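Local coordinates for protein endonuclease and methylase LlaGI (Lactococcus lactis, PDB 5FFJ) that recognises a specific DNA sequence as a Type ISP restriction-modification enzyme, in which methyltransferase and helicase-like ATPase parts are joined in one polypeptide, at residues S1052-N1064 with L1200-P1214. Numbering follows the deposited sequence.
With nucleotides of chain C; nucleotides of chain B.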
loop_
_atom_site.group_PDB
_atom_site.type_symbol
_atom_site.label_atom_id
_atom_site.label_comp_id
_atom_site.label_asym_id
_atom_site.label_seq_id
_atom_site.Cartn_x
_atom_site.Cartn_y
_atom_site.Cartn_z
ATOM N N SER A 1052 48.238 0.134 -0.173
ATOM C CA SER A 1052 47.111 -0.748 -0.441
ATOM C C SER A 1052 47.410 -1.586 -1.676
ATOM O O SER A 1052 48.265 -1.226 -2.486
ATOM C CB SER A 1052 45.822 0.054 -0.635
ATOM O OG SER A 1052 45.841 0.762 -1.860
ATOM N N ILE A 1053 46.708 -2.705 -1.817
ATOM C CA ILE A 1053 46.952 -3.619 -2.925
ATOM C C ILE A 1053 46.419 -3.035 -4.234
ATOM O O ILE A 1053 47.125 -3.020 -5.243
ATOM C CB ILE A 1053 46.314 -4.998 -2.656
ATOM C CG1 ILE A 1053 46.893 -5.587 -1.363
ATOM C CG2 ILE A 1053 46.555 -5.937 -3.832
ATOM C CD1 ILE A 1053 46.350 -6.953 -0.994
ATOM N N PHE A 1054 45.176 -2.563 -4.215
ATOM C CA PHE A 1054 44.594 -1.867 -5.361
ATOM C C PHE A 1054 44.662 -0.357 -5.149
ATOM O O PHE A 1054 44.462 0.129 -4.036
ATOM C CB PHE A 1054 43.140 -2.294 -5.586
ATOM C CG PHE A 1054 42.983 -3.714 -6.055
ATOM C CD1 PHE A 1054 43.001 -4.016 -7.408
ATOM C CD2 PHE A 1054 42.805 -4.744 -5.148
ATOM C CE1 PHE A 1054 42.852 -5.318 -7.845
ATOM C CE2 PHE A 1054 42.656 -6.048 -5.579
ATOM C CZ PHE A 1054 42.680 -6.335 -6.928
ATOM N N SER A 1055 44.942 0.382 -6.218
ATOM C CA SER A 1055 45.003 1.838 -6.140
ATOM C C SER A 1055 43.600 2.432 -6.189
ATOM O O SER A 1055 43.331 3.465 -5.576
ATOM C CB SER A 1055 45.853 2.407 -7.278
ATOM O OG SER A 1055 45.279 2.111 -8.539
ATOM N N VAL A 1056 42.714 1.766 -6.923
ATOM C CA VAL A 1056 41.342 2.226 -7.092
ATOM C C VAL A 1056 40.351 1.072 -7.011
ATOM O O VAL A 1056 40.539 0.028 -7.638
ATOM C CB VAL A 1056 41.161 2.946 -8.444
ATOM C CG1 VAL A 1056 39.683 3.210 -8.731
ATOM C CG2 VAL A 1056 41.952 4.245 -8.456
ATOM N N LYS A 1057 39.293 1.278 -6.234
ATOM C CA LYS A 1057 38.177 0.346 -6.182
ATOM C C LYS A 1057 36.923 1.057 -6.655
ATOM O O LYS A 1057 36.784 2.269 -6.489
ATOM C CB LYS A 1057 37.981 -0.214 -4.767
ATOM C CG LYS A 1057 37.717 0.831 -3.690
ATOM C CD LYS A 1057 36.228 1.088 -3.483
ATOM C CE LYS A 1057 35.980 2.123 -2.393
ATOM N NZ LYS A 1057 36.621 3.432 -2.705
ATOM N N ASP A 1058 36.021 0.291 -7.253
ATOM C CA ASP A 1058 34.766 0.821 -7.756
ATOM C C ASP A 1058 33.629 0.081 -7.067
ATOM O O ASP A 1058 33.867 -0.852 -6.298
ATOM C CB ASP A 1058 34.692 0.667 -9.281
ATOM C CG ASP A 1058 33.498 1.377 -9.889
ATOM O OD1 ASP A 1058 33.098 2.432 -9.356
ATOM O OD2 ASP A 1058 32.960 0.878 -10.903
ATOM N N ILE A 1059 32.400 0.512 -7.326
ATOM C CA ILE A 1059 31.226 -0.187 -6.829
ATOM C C ILE A 1059 30.228 -0.347 -7.975
ATOM O O ILE A 1059 30.179 0.480 -8.883
ATOM C CB ILE A 1059 30.609 0.552 -5.624
ATOM C CG1 ILE A 1059 29.939 1.859 -6.039
ATOM C CG2 ILE A 1059 31.694 0.874 -4.605
ATOM C CD1 ILE A 1059 29.239 2.538 -4.877
ATOM N N GLY A 1060 29.456 -1.428 -7.936
ATOM C CA GLY A 1060 28.660 -1.846 -9.077
ATOM C C GLY A 1060 27.698 -0.804 -9.603
ATOM O O GLY A 1060 27.234 0.058 -8.858
ATOM N N ILE A 1061 27.392 -0.898 -10.893
ATOM C CA ILE A 1061 26.572 0.101 -11.559
ATOM C C ILE A 1061 25.133 0.056 -11.035
ATOM O O ILE A 1061 24.642 -0.997 -10.620
ATOM C CB ILE A 1061 26.597 -0.100 -13.099
ATOM C CG1 ILE A 1061 26.468 1.243 -13.815
ATOM C CG2 ILE A 1061 25.505 -1.057 -13.560
ATOM C CD1 ILE A 1061 26.748 1.163 -15.298
ATOM N N VAL A 1062 24.472 1.211 -11.043
ATOM C CA VAL A 1062 23.061 1.308 -10.668
ATOM C C VAL A 1062 22.335 2.195 -11.680
ATOM O O VAL A 1062 22.476 3.418 -11.657
ATOM C CB VAL A 1062 22.869 1.890 -9.248
ATOM C CG1 VAL A 1062 21.520 1.460 -8.671
ATOM C CG2 VAL A 1062 24.008 1.470 -8.328
ATOM N N THR A 1063 21.569 1.575 -12.573
ATOM C CA THR A 1063 20.932 2.299 -13.672
ATOM C C THR A 1063 19.628 2.972 -13.248
ATOM O O THR A 1063 19.149 3.892 -13.914
ATOM C CB THR A 1063 20.605 1.371 -14.854
ATOM O OG1 THR A 1063 19.359 0.707 -14.608
ATOM C CG2 THR A 1063 21.706 0.336 -15.077
ATOM N N ASN A 1064 19.049 2.470 -12.157
ATOM C CA ASN A 1064 17.782 2.952 -11.596
ATOM C C ASN A 1064 16.566 2.685 -12.499
ATOM O O ASN A 1064 15.442 3.038 -12.146
ATOM C CB ASN A 1064 17.868 4.454 -11.267
ATOM C CG ASN A 1064 18.407 4.719 -9.862
ATOM O OD1 ASN A 1064 19.416 4.145 -9.449
ATOM N ND2 ASN A 1064 17.716 5.581 -9.114
ATOM N N LEU A 1200 31.438 -5.632 -17.286
ATOM C CA LEU A 1200 30.863 -4.645 -16.385
ATOM C C LEU A 1200 29.878 -5.337 -15.445
ATOM O O LEU A 1200 29.156 -6.242 -15.865
ATOM C CB LEU A 1200 30.176 -3.542 -17.192
ATOM C CG LEU A 1200 29.666 -2.305 -16.458
ATOM C CD1 LEU A 1200 29.696 -1.126 -17.408
ATOM C CD2 LEU A 1200 28.258 -2.513 -15.929
ATOM N N SER A 1201 29.850 -4.920 -14.182
ATOM C CA SER A 1201 29.052 -5.610 -13.168
ATOM C C SER A 1201 28.018 -4.703 -12.512
ATOM O O SER A 1201 28.310 -3.563 -12.145
ATOM C CB SER A 1201 29.968 -6.204 -12.095
ATOM O OG SER A 1201 30.781 -7.229 -12.639
ATOM N N ASP A 1202 26.802 -5.223 -12.372
ATOM C CA ASP A 1202 25.742 -4.512 -11.673
ATOM C C ASP A 1202 26.100 -4.417 -10.203
ATOM O O ASP A 1202 27.036 -5.071 -9.741
ATOM C CB ASP A 1202 24.395 -5.220 -11.840
ATOM C CG ASP A 1202 23.214 -4.332 -11.474
ATOM O OD1 ASP A 1202 23.113 -3.214 -12.022
ATOM O OD2 ASP A 1202 22.389 -4.748 -10.632
ATOM N N MET A 1203 25.351 -3.610 -9.466
ATOM C CA MET A 1203 25.565 -3.495 -8.034
ATOM C C MET A 1203 25.084 -4.755 -7.329
ATOM O O MET A 1203 25.557 -5.085 -6.244
ATOM C CB MET A 1203 24.838 -2.267 -7.486
ATOM C CG MET A 1203 25.097 -1.969 -6.018
ATOM S SD MET A 1203 23.792 -0.952 -5.327
ATOM C CE MET A 1203 24.677 0.557 -5.012
ATOM N N HIS A 1204 24.149 -5.460 -7.950
ATOM C CA HIS A 1204 23.509 -6.582 -7.287
ATOM C C HIS A 1204 24.041 -7.923 -7.780
ATOM O O HIS A 1204 23.372 -8.949 -7.655
ATOM C CB HIS A 1204 21.999 -6.487 -7.476
ATOM C CG HIS A 1204 21.404 -5.259 -6.859
ATOM N ND1 HIS A 1204 21.528 -4.970 -5.516
ATOM C CD2 HIS A 1204 20.703 -4.235 -7.401
ATOM C CE1 HIS A 1204 20.918 -3.826 -5.257
ATOM N NE2 HIS A 1204 20.410 -3.359 -6.383
ATOM N N VAL A 1205 25.258 -7.916 -8.316
ATOM C CA VAL A 1205 25.932 -9.162 -8.662
ATOM C C VAL A 1205 26.171 -9.960 -7.386
ATOM O O VAL A 1205 26.140 -11.189 -7.392
ATOM C CB VAL A 1205 27.275 -8.922 -9.388
ATOM C CG1 VAL A 1205 27.034 -8.336 -10.769
ATOM C CG2 VAL A 1205 28.190 -8.018 -8.560
ATOM N N ILE A 1206 26.421 -9.246 -6.291
ATOM C CA ILE A 1206 26.559 -9.864 -4.978
ATOM C C ILE A 1206 25.889 -8.997 -3.917
ATOM O O ILE A 1206 26.451 -8.000 -3.460
ATOM C CB ILE A 1206 28.033 -10.089 -4.594
ATOM C CG1 ILE A 1206 28.769 -10.841 -5.707
ATOM C CG2 ILE A 1206 28.119 -10.880 -3.297
ATOM C CD1 ILE A 1206 30.254 -10.972 -5.468
ATOM N N GLY A 1207 24.676 -9.377 -3.539
ATOM C CA GLY A 1207 23.965 -8.707 -2.466
ATOM C C GLY A 1207 23.314 -7.409 -2.900
ATOM O O GLY A 1207 22.945 -7.252 -4.064
ATOM N N GLY A 1208 23.179 -6.479 -1.958
ATOM C CA GLY A 1208 22.463 -5.235 -2.193
ATOM C C GLY A 1208 23.393 -4.104 -2.584
ATOM O O GLY A 1208 22.981 -3.143 -3.230
ATOM N N GLN A 1209 24.655 -4.221 -2.179
ATOM C CA GLN A 1209 25.686 -3.254 -2.546
ATOM C C GLN A 1209 27.000 -3.986 -2.814
ATOM O O GLN A 1209 27.611 -4.541 -1.903
ATOM C CB GLN A 1209 25.870 -2.195 -1.450
ATOM C CG GLN A 1209 26.100 -2.747 -0.049
ATOM C CD GLN A 1209 24.814 -2.986 0.717
ATOM O OE1 GLN A 1209 23.749 -3.166 0.130
ATOM N NE2 GLN A 1209 24.905 -2.977 2.041
ATOM N N ALA A 1210 27.425 -4.003 -4.073
ATOM C CA ALA A 1210 28.606 -4.765 -4.466
ATOM C C ALA A 1210 29.753 -3.857 -4.874
ATOM O O ALA A 1210 29.596 -2.968 -5.712
ATOM C CB ALA A 1210 28.274 -5.719 -5.602
ATOM N N ARG A 1211 30.909 -4.095 -4.266
ATOM C CA ARG A 1211 32.140 -3.423 -4.645
ATOM C C ARG A 1211 32.897 -4.328 -5.607
ATOM O O ARG A 1211 32.781 -5.555 -5.528
ATOM C CB ARG A 1211 32.993 -3.109 -3.410
ATOM C CG ARG A 1211 32.198 -2.756 -2.149
ATOM C CD ARG A 1211 31.457 -1.429 -2.318
ATOM N NE ARG A 1211 30.355 -1.287 -1.363
ATOM C CZ ARG A 1211 30.078 -0.189 -0.664
ATOM N NH1 ARG A 1211 30.820 0.905 -0.781
ATOM N NH2 ARG A 1211 29.043 -0.189 0.169
ATOM N N ASN A 1212 33.655 -3.735 -6.523
ATOM C CA ASN A 1212 34.520 -4.512 -7.402
ATOM C C ASN A 1212 35.920 -3.921 -7.443
ATOM O O ASN A 1212 36.114 -2.724 -7.219
ATOM C CB ASN A 1212 33.940 -4.603 -8.817
ATOM C CG ASN A 1212 33.753 -3.250 -9.464
ATOM O OD1 ASN A 1212 34.683 -2.697 -10.050
ATOM N ND2 ASN A 1212 32.541 -2.712 -9.371
ATOM N N LEU A 1213 36.889 -4.783 -7.724
ATOM C CA LEU A 1213 38.296 -4.424 -7.673
ATOM C C LEU A 1213 38.945 -4.661 -9.032
ATOM O O LEU A 1213 39.425 -5.762 -9.305
ATOM C CB LEU A 1213 38.997 -5.233 -6.582
ATOM C CG LEU A 1213 38.413 -4.971 -5.191
ATOM C CD1 LEU A 1213 38.635 -6.148 -4.271
ATOM C CD2 LEU A 1213 39.017 -3.707 -4.599
ATOM N N PRO A 1214 38.959 -3.629 -9.892
ATOM C CA PRO A 1214 39.410 -3.808 -11.276
ATOM C C PRO A 1214 40.891 -4.139 -11.395
ATOM O O PRO A 1214 41.697 -3.719 -10.565
ATOM C CB PRO A 1214 39.105 -2.453 -11.919
ATOM C CG PRO A 1214 39.151 -1.490 -10.799
ATOM C CD PRO A 1214 38.620 -2.224 -9.606
ATOM P P DG C 16 15.046 -0.349 -11.038
ATOM O OP1 DG C 16 14.170 -0.150 -12.211
ATOM O OP2 DG C 16 16.516 -0.378 -11.219
ATOM O "O5'" DG C 16 14.702 0.777 -9.952
ATOM C "C5'" DG C 16 14.994 0.517 -8.589
ATOM C "C4'" DG C 16 14.781 1.734 -7.709
ATOM O "O4'" DG C 16 15.332 1.443 -6.400
ATOM C "C3'" DG C 16 15.528 2.988 -8.118
ATOM O "O3'" DG C 16 15.067 4.107 -7.376
ATOM C "C2'" DG C 16 16.924 2.607 -7.696
ATOM C "C1'" DG C 16 16.625 2.040 -6.310
ATOM N N9 DG C 16 17.572 1.043 -5.834
ATOM C C8 DG C 16 18.286 0.132 -6.575
ATOM N N7 DG C 16 19.056 -0.633 -5.847
ATOM C C5 DG C 16 18.832 -0.199 -4.546
ATOM C C6 DG C 16 19.382 -0.646 -3.322
ATOM O O6 DG C 16 20.208 -1.550 -3.136
ATOM N N1 DG C 16 18.877 0.073 -2.240
ATOM C C2 DG C 16 17.960 1.094 -2.333
ATOM N N2 DG C 16 17.586 1.674 -1.185
ATOM N N3 DG C 16 17.442 1.518 -3.470
ATOM C C4 DG C 16 17.921 0.830 -4.529
ATOM P P DG C 15 15.258 -7.839 -9.591
ATOM O OP1 DG C 15 14.519 -8.046 -10.858
ATOM O OP2 DG C 15 16.426 -8.698 -9.291
ATOM O "O5'" DG C 15 15.738 -6.316 -9.468
ATOM C "C5'" DG C 15 15.363 -5.357 -10.458
ATOM C "C4'" DG C 15 14.804 -4.104 -9.812
ATOM O "O4'" DG C 15 14.906 -4.228 -8.363
ATOM C "C3'" DG C 15 15.536 -2.813 -10.177
ATOM O "O3'" DG C 15 14.608 -1.718 -10.314
ATOM C "C2'" DG C 15 16.495 -2.634 -9.006
ATOM C "C1'" DG C 15 15.675 -3.161 -7.841
ATOM N N9 DG C 15 16.467 -3.652 -6.706
ATOM C C8 DG C 15 17.367 -4.693 -6.700
ATOM N N7 DG C 15 17.913 -4.905 -5.531
ATOM C C5 DG C 15 17.337 -3.946 -4.707
ATOM C C6 DG C 15 17.539 -3.682 -3.327
ATOM O O6 DG C 15 18.294 -4.265 -2.535
ATOM N N1 DG C 15 16.755 -2.620 -2.887
ATOM C C2 DG C 15 15.885 -1.904 -3.677
ATOM N N2 DG C 15 15.212 -0.914 -3.077
ATOM N N3 DG C 15 15.689 -2.140 -4.966
ATOM C C4 DG C 15 16.445 -3.170 -5.414
ATOM P P DC B 9 22.833 0.760 6.269
ATOM O OP1 DC B 9 23.383 1.996 6.870
ATOM O OP2 DC B 9 23.444 -0.543 6.613
ATOM O "O5'" DC B 9 21.260 0.663 6.571
ATOM C "C5'" DC B 9 20.434 1.823 6.432
ATOM C "C4'" DC B 9 19.213 1.540 5.565
ATOM O "O4'" DC B 9 19.621 1.376 4.173
ATOM C "C3'" DC B 9 18.434 0.267 5.926
ATOM O "O3'" DC B 9 17.038 0.544 6.012
ATOM C "C2'" DC B 9 18.762 -0.686 4.780
ATOM C "C1'" DC B 9 18.919 0.281 3.624
ATOM N N1 DC B 9 19.680 -0.260 2.432
ATOM C C2 DC B 9 19.178 -0.067 1.135
ATOM O O2 DC B 9 18.113 0.544 0.981
ATOM N N3 DC B 9 19.876 -0.557 0.078
ATOM C C4 DC B 9 21.022 -1.212 0.277
ATOM N N4 DC B 9 21.677 -1.675 -0.796
ATOM C C5 DC B 9 21.548 -1.417 1.585
ATOM C C6 DC B 9 20.853 -0.930 2.621
#
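Asp-1058 and Asn-1212 form an antiparallel hydrogen-bonded pair: Asp-1058 N reaches Asn-1212 O at 3.0 Å, and Asn-1212 N returns to Asp-1058 O. Two residues on, Gly-1060 N gives a nearly straight bond to Ala-1210 O (2.7 Å, 172° at the hydrogen). Past the end of strand 1058-1059 the chain turns to residues 1201-1203: Ile-1061 N donates to Ser-1201 O, and Ile-1061 O accepts a bent bond from Met-1203 N on a lone pair. Residues 1060-1061 thus tie both ends of the 1202-1209 loop. A beta carbon on Gly-1060 would collide with Asp-1202 O and Met-1203 CA, evidence of how closely the backbones meet there.

Within the loop, His-1204 and Gln-1209 reach bases. Asp-1202 OD2 accepts from His-1204 N, an Asx turn, and also pairs with Arg-1147. His-1204 ND1 donates in the ring plane to Gly-1207 O (3.1 Å), which fixes the imidazole's rotation and directs NE2 to N7 of DG16 of chain C (3.1 Å), while N7 of DG15 of chain C lies over one ring face. A leucine in its place would probably leave N7 of DG16 of chain C without this donor and Gly-1207 O without its ring N-H. Gln-1209 OE1 accepts from N4 of DC9 of chain B (2.7 Å); on the strand that follows, Arg-1211 NH2 pairs with a DNA phosphate.

Packing flanks the bonds. Ile-1059 CG2 lies alongside Arg-1211 CD, and Val-1062 CG2 meets Met-1203 CE (3.5 Å), the methyl swung over by the bend at chi3 (-113°). At the Pro-1214 end, Leu-1213 CB sits over the Phe-1054 ring, 3.8 Å from its centroid and 11° off the normal, a CH-pi contact. An edge strand paired with 1210-1214, its continuation bonded to the start of a base-contacting loop, is consistent with a target recognition domain reading a guanine at N7 and a cytosine at N4, both major-groove atoms.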